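Local atomic coordinates of pyridoxal kinase (Lactobacillus plantarum, PDB entry 3H74), a protein that probably catalyses the ATP-dependent phosphorylation of pyridoxal to pyridoxal 5'-phosphate, as a kinase of the ribokinase clan. Residues P25-A29 and M30-V34; S58-L61 and P62-A66; F65-W68 and T69-Q72; D123-A126 and A127-L131. All coordinates share one frame; numbering follows the deposited sequence. Where two conformers were deposited one is given.

Contact 1 of 4, residues P25-A29 and M30-V34; sequences PVLTA and MQYDV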
loop_
_atom_site.group_PDB
_atom_site.type_symbol
_atom_site.label_atom_id
_atom_site.label_comp_id
_atom_site.label_asym_id
_atom_site.label_seq_id
_atom_site.Cartn_x
_atom_site.Cartn_y
_atom_site.Cartn_z
ATOM N N PRO A 25 -5.367 8.145 10.401
ATOM C CA PRO A 25 -6.714 7.975 10.951
ATOM C C PRO A 25 -7.229 6.532 10.886
ATOM O O PRO A 25 -7.785 6.034 11.867
ATOM C CB PRO A 25 -7.569 8.917 10.082
ATOM C CG PRO A 25 -6.597 9.971 9.632
ATOM C CD PRO A 25 -5.339 9.198 9.370
ATOM N N VAL A 26 -7.034 5.855 9.759
ATOM C CA VAL A 26 -7.552 4.509 9.592
ATOM C C VAL A 26 -6.941 3.535 10.605
ATOM O O VAL A 26 -7.657 2.808 11.299
ATOM C CB VAL A 26 -7.343 4.032 8.137
ATOM C CG1 VAL A 26 -7.587 2.530 7.999
ATOM C CG2 VAL A 26 -8.256 4.811 7.191
ATOM N N LEU A 27 -5.618 3.528 10.708
ATOM C CA LEU A 27 -4.954 2.570 11.576
ATOM C C LEU A 27 -5.107 2.926 13.053
ATOM O O LEU A 27 -5.205 2.043 13.898
ATOM C CB LEU A 27 -3.499 2.382 11.150
ATOM C CG LEU A 27 -3.387 1.600 9.828
ATOM C CD1 LEU A 27 -2.038 1.845 9.170
ATOM C CD2 LEU A 27 -3.643 0.109 10.025
ATOM N N THR A 28 -5.172 4.211 13.362
ATOM C CA THR A 28 -5.501 4.630 14.725
ATOM C C THR A 28 -6.892 4.110 15.103
ATOM O O THR A 28 -7.072 3.540 16.183
ATOM C CB THR A 28 -5.418 6.156 14.865
ATOM O OG1 THR A 28 -4.078 6.574 14.594
ATOM C CG2 THR A 28 -5.789 6.610 16.275
ATOM N N ALA A 29 -7.866 4.264 14.210
ATOM C CA ALA A 29 -9.217 3.779 14.491
ATOM C C ALA A 29 -9.231 2.272 14.690
ATOM O O ALA A 29 -10.035 1.749 15.459
ATOM C CB ALA A 29 -10.172 4.185 13.380
HETATM N N MSE A 30 -8.326 1.567 14.033
HETATM C CA MSE A 30 -8.193 0.112 14.157
HETATM C C MSE A 30 -7.326 -0.288 15.352
HETATM O O MSE A 30 -6.924 -1.412 15.422
HETATM C CB MSE A 30 -7.623 -0.483 12.840
HETATM C CG MSE A 30 -8.569 -0.231 11.588
HETATM SE SE MSE A 30 -8.000 -0.989 9.829
HETATM C CE MSE A 30 -7.841 -2.568 11.065
ATOM N N GLN A 31 -7.035 0.640 16.234
ATOM C CA GLN A 31 -6.450 0.337 17.546
ATOM C C GLN A 31 -4.917 0.041 17.443
ATOM O O GLN A 31 -4.370 -0.640 18.236
ATOM C CB GLN A 31 -7.232 -0.795 18.253
ATOM C CG GLN A 31 -8.784 -0.699 18.133
ATOM C CD GLN A 31 -9.460 -1.908 18.806
ATOM O OE1 GLN A 31 -9.266 -2.020 19.843
ATOM N NE2 GLN A 31 -9.920 -2.892 18.085
ATOM N N TYR A 32 -4.243 0.666 16.534
ATOM C CA TYR A 32 -2.805 0.655 16.474
ATOM C C TYR A 32 -2.175 1.899 17.068
ATOM O O TYR A 32 -2.675 2.953 16.895
ATOM C CB TYR A 32 -2.325 0.504 14.995
ATOM C CG TYR A 32 -2.658 -0.847 14.394
ATOM C CD1 TYR A 32 -1.796 -1.917 14.540
ATOM C CD2 TYR A 32 -3.840 -1.046 13.730
ATOM C CE1 TYR A 32 -2.111 -3.139 14.029
ATOM C CE2 TYR A 32 -4.155 -2.265 13.224
ATOM C CZ TYR A 32 -3.268 -3.316 13.377
ATOM O OH TYR A 32 -3.510 -4.552 12.890
ATOM N N ASP A 33 -1.062 1.715 17.758
ATOM C CA ASP A 33 -0.096 2.780 18.046
ATOM C C ASP A 33 0.706 2.943 16.765
ATOM O O ASP A 33 1.561 2.116 16.462
ATOM C CB ASP A 33 0.804 2.368 19.234
ATOM C CG ASP A 33 2.150 3.135 19.307
ATOM O OD1 ASP A 33 2.164 4.373 19.150
ATOM O OD2 ASP A 33 3.201 2.493 19.567
ATOM N N VAL A 34 0.410 3.992 16.003
ATOM C CA VAL A 34 1.016 4.157 14.688
ATOM C C VAL A 34 2.332 4.933 14.802
ATOM O O VAL A 34 2.366 6.034 15.370
ATOM C CB VAL A 34 0.056 4.884 13.717
ATOM C CG1 VAL A 34 0.715 5.105 12.365
ATOM C CG2 VAL A 34 -1.229 4.102 13.552
HETATM O O HOH W 1 -1.898 5.979 16.439
#

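Contact 2 of 4, residues S58-L61 and P62-A66; sequences STWL and PQVFA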
loop_
_atom_site.group_PDB
_atom_site.type_symbol
_atom_site.label_atom_id
_atom_site.label_comp_id
_atom_site.label_asym_id
_atom_site.label_seq_id
_atom_site.Cartn_x
_atom_site.Cartn_y
_atom_site.Cartn_z
ATOM N N SER A 58 16.109 11.778 2.468
ATOM C CA SER A 58 17.089 10.703 2.280
ATOM C C SER A 58 18.166 10.659 3.369
ATOM O O SER A 58 18.649 9.578 3.705
ATOM C CB SER A 58 17.732 10.768 0.896
ATOM O OG SER A 58 18.405 11.997 0.726
ATOM N N THR A 59 18.537 11.818 3.913
ATOM C CA THR A 59 19.537 11.858 4.988
ATOM C C THR A 59 18.910 11.794 6.377
ATOM O O THR A 59 19.623 11.620 7.362
ATOM C CB THR A 59 20.473 13.103 4.907
ATOM O OG1 THR A 59 19.737 14.301 5.167
ATOM C CG2 THR A 59 21.150 13.200 3.557
ATOM N N TRP A 60 17.583 11.933 6.453
ATOM C CA TRP A 60 16.874 11.878 7.732
ATOM C C TRP A 60 16.513 10.449 8.144
ATOM O O TRP A 60 16.742 10.080 9.294
ATOM C CB TRP A 60 15.634 12.785 7.715
ATOM C CG TRP A 60 14.855 12.811 9.013
ATOM C CD1 TRP A 60 15.270 13.303 10.232
ATOM C CD2 TRP A 60 13.510 12.361 9.205
ATOM N NE1 TRP A 60 14.264 13.173 11.163
ATOM C CE2 TRP A 60 13.172 12.603 10.558
ATOM C CE3 TRP A 60 12.555 11.774 8.365
ATOM C CZ2 TRP A 60 11.917 12.261 11.089
ATOM C CZ3 TRP A 60 11.314 11.426 8.896
ATOM C CH2 TRP A 60 11.012 11.664 10.242
ATOM N N LEU A 61 15.946 9.642 7.239
ATOM C CA LEU A 61 15.549 8.279 7.619
ATOM C C LEU A 61 16.671 7.459 8.273
ATOM O O LEU A 61 16.417 6.767 9.253
ATOM C CB LEU A 61 14.906 7.495 6.460
ATOM C CG LEU A 61 13.382 7.368 6.535
ATOM C CD1 LEU A 61 12.718 8.722 6.393
ATOM C CD2 LEU A 61 12.846 6.394 5.487
ATOM N N PRO A 62 17.913 7.529 7.737
ATOM C CA PRO A 62 18.973 6.791 8.435
ATOM C C PRO A 62 19.144 7.218 9.895
ATOM O O PRO A 62 19.406 6.381 10.758
ATOM C CB PRO A 62 20.228 7.111 7.611
ATOM C CG PRO A 62 19.721 7.496 6.258
ATOM C CD PRO A 62 18.420 8.187 6.516
ATOM N N GLN A 63 18.984 8.510 10.162
ATOM C CA GLN A 63 19.068 9.020 11.526
ATOM C C GLN A 63 17.901 8.563 12.390
ATOM O O GLN A 63 18.061 8.285 13.574
ATOM C CB GLN A 63 19.115 10.534 11.512
ATOM C CG GLN A 63 20.232 11.129 10.678
ATOM C CD GLN A 63 20.234 12.629 10.773
ATOM O OE1 GLN A 63 20.288 13.194 11.867
ATOM N NE2 GLN A 63 20.146 13.291 9.621
ATOM N N VAL A 64 16.710 8.524 11.794
ATOM C CA VAL A 64 15.528 7.994 12.479
ATOM C C VAL A 64 15.764 6.542 12.889
ATOM O O VAL A 64 15.594 6.190 14.049
ATOM C CB VAL A 64 14.261 8.082 11.591
ATOM C CG1 VAL A 64 13.069 7.427 12.277
ATOM C CG2 VAL A 64 13.938 9.528 11.270
ATOM N N PHE A 65 16.184 5.712 11.941
ATOM C CA PHE A 65 16.401 4.305 12.234
ATOM C C PHE A 65 17.508 4.112 13.266
ATOM O O PHE A 65 17.388 3.266 14.153
ATOM C CB PHE A 65 16.703 3.521 10.961
ATOM C CG PHE A 65 15.559 3.493 9.971
ATOM C CD1 PHE A 65 14.231 3.403 10.402
ATOM C CD2 PHE A 65 15.815 3.543 8.609
ATOM C CE1 PHE A 65 13.177 3.376 9.485
ATOM C CE2 PHE A 65 14.763 3.512 7.689
ATOM C CZ PHE A 65 13.444 3.438 8.139
ATOM N N ALA A 66 18.571 4.915 13.169
ATOM C CA ALA A 66 19.655 4.841 14.157
ATOM C C ALA A 66 19.142 5.206 15.549
ATOM O O ALA A 66 19.468 4.550 16.547
ATOM C CB ALA A 66 20.786 5.755 13.756
#

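Contact 3 of 4, residues F65-W68 and T69-Q72; sequences FAHW and TRAQ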
loop_
_atom_site.group_PDB
_atom_site.type_symbol
_atom_site.label_atom_id
_atom_site.label_comp_id
_atom_site.label_asym_id
_atom_site.label_seq_id
_atom_site.Cartn_x
_atom_site.Cartn_y
_atom_site.Cartn_z
ATOM N N PHE A 65 16.184 5.712 11.941
ATOM C CA PHE A 65 16.401 4.305 12.234
ATOM C C PHE A 65 17.508 4.112 13.266
ATOM O O PHE A 65 17.388 3.266 14.153
ATOM C CB PHE A 65 16.703 3.521 10.961
ATOM C CG PHE A 65 15.559 3.493 9.971
ATOM C CD1 PHE A 65 14.231 3.403 10.402
ATOM C CD2 PHE A 65 15.815 3.543 8.609
ATOM C CE1 PHE A 65 13.177 3.376 9.485
ATOM C CE2 PHE A 65 14.763 3.512 7.689
ATOM C CZ PHE A 65 13.444 3.438 8.139
ATOM N N ALA A 66 18.571 4.915 13.169
ATOM C CA ALA A 66 19.655 4.841 14.157
ATOM C C ALA A 66 19.142 5.206 15.549
ATOM O O ALA A 66 19.468 4.550 16.547
ATOM C CB ALA A 66 20.786 5.755 13.756
ATOM N N HIS A 67 18.322 6.255 15.623
ATOM C CA HIS A 67 17.751 6.658 16.898
ATOM C C HIS A 67 16.839 5.574 17.483
ATOM O O HIS A 67 16.965 5.202 18.654
ATOM C CB HIS A 67 17.005 7.986 16.782
ATOM C CG HIS A 67 16.376 8.412 18.064
ATOM N ND1 HIS A 67 15.178 9.099 18.127
ATOM C CD2 HIS A 67 16.772 8.221 19.344
ATOM C CE1 HIS A 67 14.878 9.323 19.393
ATOM N NE2 HIS A 67 15.824 8.798 20.151
ATOM N N TRP A 68 15.904 5.078 16.676
ATOM C CA TRP A 68 15.010 4.032 17.153
ATOM C C TRP A 68 15.786 2.806 17.642
ATOM O O TRP A 68 15.413 2.202 18.642
ATOM C CB TRP A 68 14.028 3.627 16.068
ATOM C CG TRP A 68 13.015 4.682 15.708
ATOM C CD1 TRP A 68 12.764 5.857 16.358
ATOM C CD2 TRP A 68 12.093 4.616 14.625
ATOM N NE1 TRP A 68 11.738 6.536 15.736
ATOM C CE2 TRP A 68 11.305 5.787 14.671
ATOM C CE3 TRP A 68 11.858 3.676 13.609
ATOM C CZ2 TRP A 68 10.297 6.044 13.731
ATOM C CZ3 TRP A 68 10.857 3.929 12.680
ATOM C CH2 TRP A 68 10.085 5.105 12.752
ATOM N N THR A 69 16.864 2.457 16.942
ATOM C CA THR A 69 17.731 1.353 17.360
ATOM C C THR A 69 18.349 1.627 18.736
ATOM O O THR A 69 18.248 0.795 19.644
ATOM C CB THR A 69 18.817 1.083 16.310
ATOM O OG1 THR A 69 18.194 0.701 15.075
ATOM C CG2 THR A 69 19.758 -0.042 16.763
ATOM N N ARG A 70 18.939 2.808 18.907
ATOM C CA ARG A 70 19.569 3.154 20.192
ATOM C C ARG A 70 18.542 3.198 21.323
ATOM O O ARG A 70 18.846 2.854 22.463
ATOM C CB ARG A 70 20.326 4.492 20.108
ATOM C CG ARG A 70 21.506 4.532 19.125
ATOM C CD ARG A 70 22.312 5.834 19.189
ATOM N NE ARG A 70 21.451 6.995 19.112
ATOM C CZ ARG A 70 21.150 7.667 18.003
ATOM N NH1 ARG A 70 21.669 7.346 16.822
ATOM N NH2 ARG A 70 20.320 8.693 18.079
ATOM N N ALA A 71 17.324 3.634 21.001
ATOM C CA ALA A 71 16.248 3.750 21.986
ATOM C C ALA A 71 15.567 2.407 22.267
ATOM O O ALA A 71 14.673 2.323 23.119
ATOM C CB ALA A 71 15.224 4.795 21.525
ATOM N N GLN A 72 15.989 1.368 21.549
ATOM C CA GLN A 72 15.490 -0.003 21.751
ATOM C C GLN A 72 14.001 -0.145 21.450
ATOM O O GLN A 72 13.278 -0.888 22.124
ATOM C CB GLN A 72 15.827 -0.520 23.156
ATOM C CG GLN A 72 17.322 -0.713 23.395
ATOM C CD GLN A 72 17.609 -1.258 24.774
ATOM O OE1 GLN A 72 17.659 -0.510 25.751
ATOM N NE2 GLN A 72 17.792 -2.570 24.866
#

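Contact 4 of 4, residues D123-A126 and A127-L131; sequences DYVA and AMRQL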
loop_
_atom_site.group_PDB
_atom_site.type_symbol
_atom_site.label_atom_id
_atom_site.label_comp_id
_atom_site.label_asym_id
_atom_site.label_seq_id
_atom_site.Cartn_x
_atom_site.Cartn_y
_atom_site.Cartn_z
ATOM N N ASP A 123 16.580 0.639 -11.959
ATOM C CA ASP A 123 17.317 0.623 -10.698
ATOM C C ASP A 123 16.351 0.651 -9.515
ATOM O O ASP A 123 16.563 -0.043 -8.523
ATOM C CB ASP A 123 18.290 1.805 -10.609
ATOM C CG ASP A 123 19.555 1.600 -11.437
ATOM O OD1 ASP A 123 19.870 0.447 -11.805
ATOM O OD2 ASP A 123 20.237 2.610 -11.704
ATOM N N TYR A 124 15.289 1.449 -9.629
ATOM C CA TYR A 124 14.294 1.525 -8.562
ATOM C C TYR A 124 13.497 0.226 -8.458
ATOM O O TYR A 124 13.206 -0.229 -7.351
ATOM C CB TYR A 124 13.369 2.729 -8.736
ATOM C CG TYR A 124 12.517 2.978 -7.512
ATOM C CD1 TYR A 124 13.067 3.519 -6.360
ATOM C CD2 TYR A 124 11.166 2.646 -7.501
ATOM C CE1 TYR A 124 12.300 3.745 -5.231
ATOM C CE2 TYR A 124 10.384 2.856 -6.366
ATOM C CZ TYR A 124 10.959 3.406 -5.240
ATOM O OH TYR A 124 10.211 3.630 -4.112
ATOM N N VAL A 125 13.175 -0.379 -9.603
ATOM C CA VAL A 125 12.508 -1.678 -9.621
ATOM C C VAL A 125 13.355 -2.730 -8.899
ATOM O O VAL A 125 12.834 -3.535 -8.126
ATOM C CB VAL A 125 12.185 -2.146 -11.066
ATOM C CG1 VAL A 125 11.522 -3.502 -11.056
ATOM C CG2 VAL A 125 11.263 -1.145 -11.752
ATOM N N ALA A 126 14.663 -2.720 -9.155
ATOM C CA ALA A 126 15.567 -3.656 -8.503
ATOM C C ALA A 126 15.597 -3.438 -6.984
ATOM O O ALA A 126 15.586 -4.399 -6.212
ATOM C CB ALA A 126 16.962 -3.554 -9.099
ATOM N N ALA A 127 15.619 -2.175 -6.561
ATOM C CA ALA A 127 15.561 -1.866 -5.136
ATOM C C ALA A 127 14.252 -2.369 -4.504
ATOM O O ALA A 127 14.249 -2.884 -3.386
ATOM C CB ALA A 127 15.731 -0.377 -4.909
HETATM N N MSE A 128 13.152 -2.240 -5.242
HETATM C CA MSE A 128 11.855 -2.704 -4.766
HETATM C C MSE A 128 11.835 -4.228 -4.612
HETATM O O MSE A 128 11.273 -4.756 -3.653
HETATM C CB MSE A 128 10.752 -2.255 -5.715
HETATM C CG MSE A 128 9.360 -2.526 -5.169
HETATM SE SE MSE A 128 9.015 -1.731 -3.416
HETATM C CE MSE A 128 9.547 0.090 -3.813
ATOM N N ARG A 129 12.478 -4.939 -5.544
ATOM C CA ARG A 129 12.544 -6.394 -5.452
ATOM C C ARG A 129 13.287 -6.822 -4.173
ATOM O O ARG A 129 12.927 -7.743 -3.600
ATOM C CB ARG A 129 13.250 -7.001 -6.697
ATOM C CG ARG A 129 12.447 -6.932 -8.015
ATOM C CD ARG A 129 13.185 -7.647 -9.142
ATOM N NE ARG A 129 12.536 -7.453 -10.403
ATOM C CZ ARG A 129 13.079 -6.880 -11.435
ATOM N NH1 ARG A 129 14.315 -6.464 -11.402
ATOM N NH2 ARG A 129 12.409 -6.762 -12.521
ATOM N N GLN A 130 14.270 -6.069 -3.765
ATOM C CA GLN A 130 14.939 -6.351 -2.484
ATOM C C GLN A 130 14.036 -6.073 -1.262
ATOM O O GLN A 130 13.966 -6.825 -0.385
ATOM C CB GLN A 130 16.226 -5.531 -2.341
ATOM C CG GLN A 130 16.056 -4.197 -2.989
ATOM C CD GLN A 130 16.865 -2.987 -2.410
ATOM O OE1 GLN A 130 18.071 -2.826 -2.800
ATOM N NE2 GLN A 130 16.204 -2.145 -1.537
ATOM N N LEU A 131 13.354 -4.947 -1.310
ATOM C CA LEU A 131 12.481 -4.533 -0.212
ATOM C C LEU A 131 11.312 -5.510 0.007
ATOM O O LEU A 131 10.963 -5.723 1.090
ATOM C CB LEU A 131 11.951 -3.105 -0.479
ATOM C CG LEU A 131 10.938 -2.542 0.520
ATOM C CD1 LEU A 131 11.549 -2.517 1.931
ATOM C CD2 LEU A 131 10.570 -1.130 0.077
#

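Contact 1 of 4, residues P25-A29 and M30-V34
L27 O takes the backbone N of Y32 (3.1 Å, N-H...O 159°) and T28 O the backbone N of Q31 (2.9 Å), the 6→1 and 5→2 bonds of a Schellman motif in which Q31, with positive phi (78°), is the C-prime residue. The Q31 donor sits well above the T28 carbonyl plane. One residue back, M30 N still makes the helical i to i-4 bond to V26 O at 3.1 Å. Among side chains, V26 and the selenomethionine M30 run alongside each other, CG1 of V26 lying 4.0 Å from SE. The L27 isobutyl group spans the turn: its CD2 lies 3.9 Å from CD2 of Y32, and its CB meets CG2 of V34 at 3.7 Å. CG of Y32 is anti to its own carbonyl carbon (chi1 -67°), which sets the ring edge near L27 O. A water bridges the helix end and the strand, donating to T28 OG1 and Y32 O and accepting from V34 N; T28 OG1 also bonds to L24 O in the preceding turn. Further out, Y32 OH reaches G223 O and R227 makes a cation-pi contact with the ring, while I270 packs on V26, A29 and M30. The Schellman bonds occupy the carbonyls of L27 and T28, and N274 ND2 takes A29 O, as the chain turns from helix 19-29 into strand 32-42 of a beta-alpha-beta unit, with the water serving V34 N and Y32 O.

Contact 2 of 4, residues S58-L61 and P62-A66
CG2 of V64 sits over one face of the W60 indole, 3.4 Å from the centroid of the six-membered ring and 18° off its normal, a CH-pi contact at the start of helix 61-70. It is close packing, the methyl carbon coming within 3.2 Å of W60 CE2. With CG anti to the backbone N (chi1 -179°), the indole of W60 is carried to where V64 can cover it. On the buried side, L61 and F65 lie alongside one another, pointing the same way, with CD2 of L61 4.0 Å from CZ of F65. The first helical bonds tie these pairs: V64 N to W60 O, and F65 N to L61 O, nearly straight at 172°. P62 has no N-H to give, but it too packs closely, its CD resting 3.1 Å from S58 O. Replacing F65 by an alanine would probably open a gap beside L61 CD2 and leave Y95 without its stacking partner. The solvent side, with T59 and Q63, is looser. There Q63, extended beyond CG, reaches back one turn so that NE2 donates to T59 O at 2.9 Å; T59 O lies in the amide plane of Q63, whereas NE2 stands above the T59 carbonyl plane. The backbone N of Q63 makes a weak bond to W60 O. L61, V64 and F65 are buried, and L37 of strand 32-42 touches them and also W60, which is otherwise exposed, while L88 and I92 of helix 86-98 pack against L61, and I92 and Y95 of that helix meet F65.

Contact 3 of 4, residues F65-W68 and T69-Q72
T69 grips F65 O twice, through OG1 at 2.8 Å and through its backbone N at 3.0 Å, the two donors arriving from opposite faces of the carbonyl plane. With OG1 anti to its own carbonyl carbon (chi1 -62°), the threonine hydroxyl turns back along helix 61-70 to reach that oxygen, and it also receives Q98 NE2 of helix 86-98. Backbone bonds continue the helix: R70 N to A66 O, and A71 N to H67 O at 2.8 Å. The helix then ends in a Schellman motif at Q72, whose phi is positive. Non-bonded packing centres on R70. Its chain bends at chi3 (-50°) and lays one guanidinium face over the backbone of the preceding turn, with CZ 3.7 Å from H67 CA. NH1 comes 3.6 Å from A66 CB, and NH2 the same distance from H67 CB. The H67 ring and the guanidinium are 24° apart in plane, their side chains crossing at about a right angle. On the inner side W68 touches L37. A66 O lies on the covered guanidinium face, so its partial negative charge would probably ease the positive charge of R70 somewhat.

Contact 4 of 4, residues D123-A126 and A127-L131
Y124 and M128 lie side by side on helix 122-131, one turn apart, in the i to i+4 spacing of an alpha-helix within a ribokinase-type fold. Four successive backbone bonds hold this part of the helix: A127 N to D123 O, M128 N to Y124 O, R129 N to V125 O and Q130 N to A126 O, from 2.9 to 3.2 Å and all similarly tilted from the carbonyl planes. The buried A127 brings its CB to 3.5 Å from one of these oxygens, Y124 O. Apolar contact comes next. The selenomethionine M128 bends at chi2 and chi3 (56° and 52°), which curls its CE methyl back to 3.9 Å from CE2 of the Y124 ring and 3.6 Å from OH of the same tyrosine. That hydroxyl has its hydrogen-bond partner in G84 N, and F120 stacks on the ring. The third kind is a methyl against a cation. R129, extended from CG to NE, carries its guanidinium out so that one face covers V125, while NE bonds to L148 O and NH2 makes a weak bond to L147 O. A leucine in place of R129 would probably leave L148 O without this donor and V125 without its flat cover. CG1 of V125 stands over the centre of the guanidinium, 3.7 Å from both CZ and NH2 of R129.

Contacts 2 and 3 are successive parts of helix 61-70, sharing F65 and A66, with centres about 10 Å apart: the first covers its opening turn, the second its C-terminal end. Strand 32-42 links them to contact 1, which leads into that strand, whose L37 touches both; even so, contacts 1 and 3 come no nearer than about 8 Å between nearest atoms. Helix 86-98 lies between helix 61-70 and contact 4, meeting side chains of both. Contacts 1 and 4 are on opposite sides of the chain's centre, their own centres about 29 Å apart. A sulfate, probably from the crystallisation liquor, lies about 5 Å from the T28 side chain in contact 1.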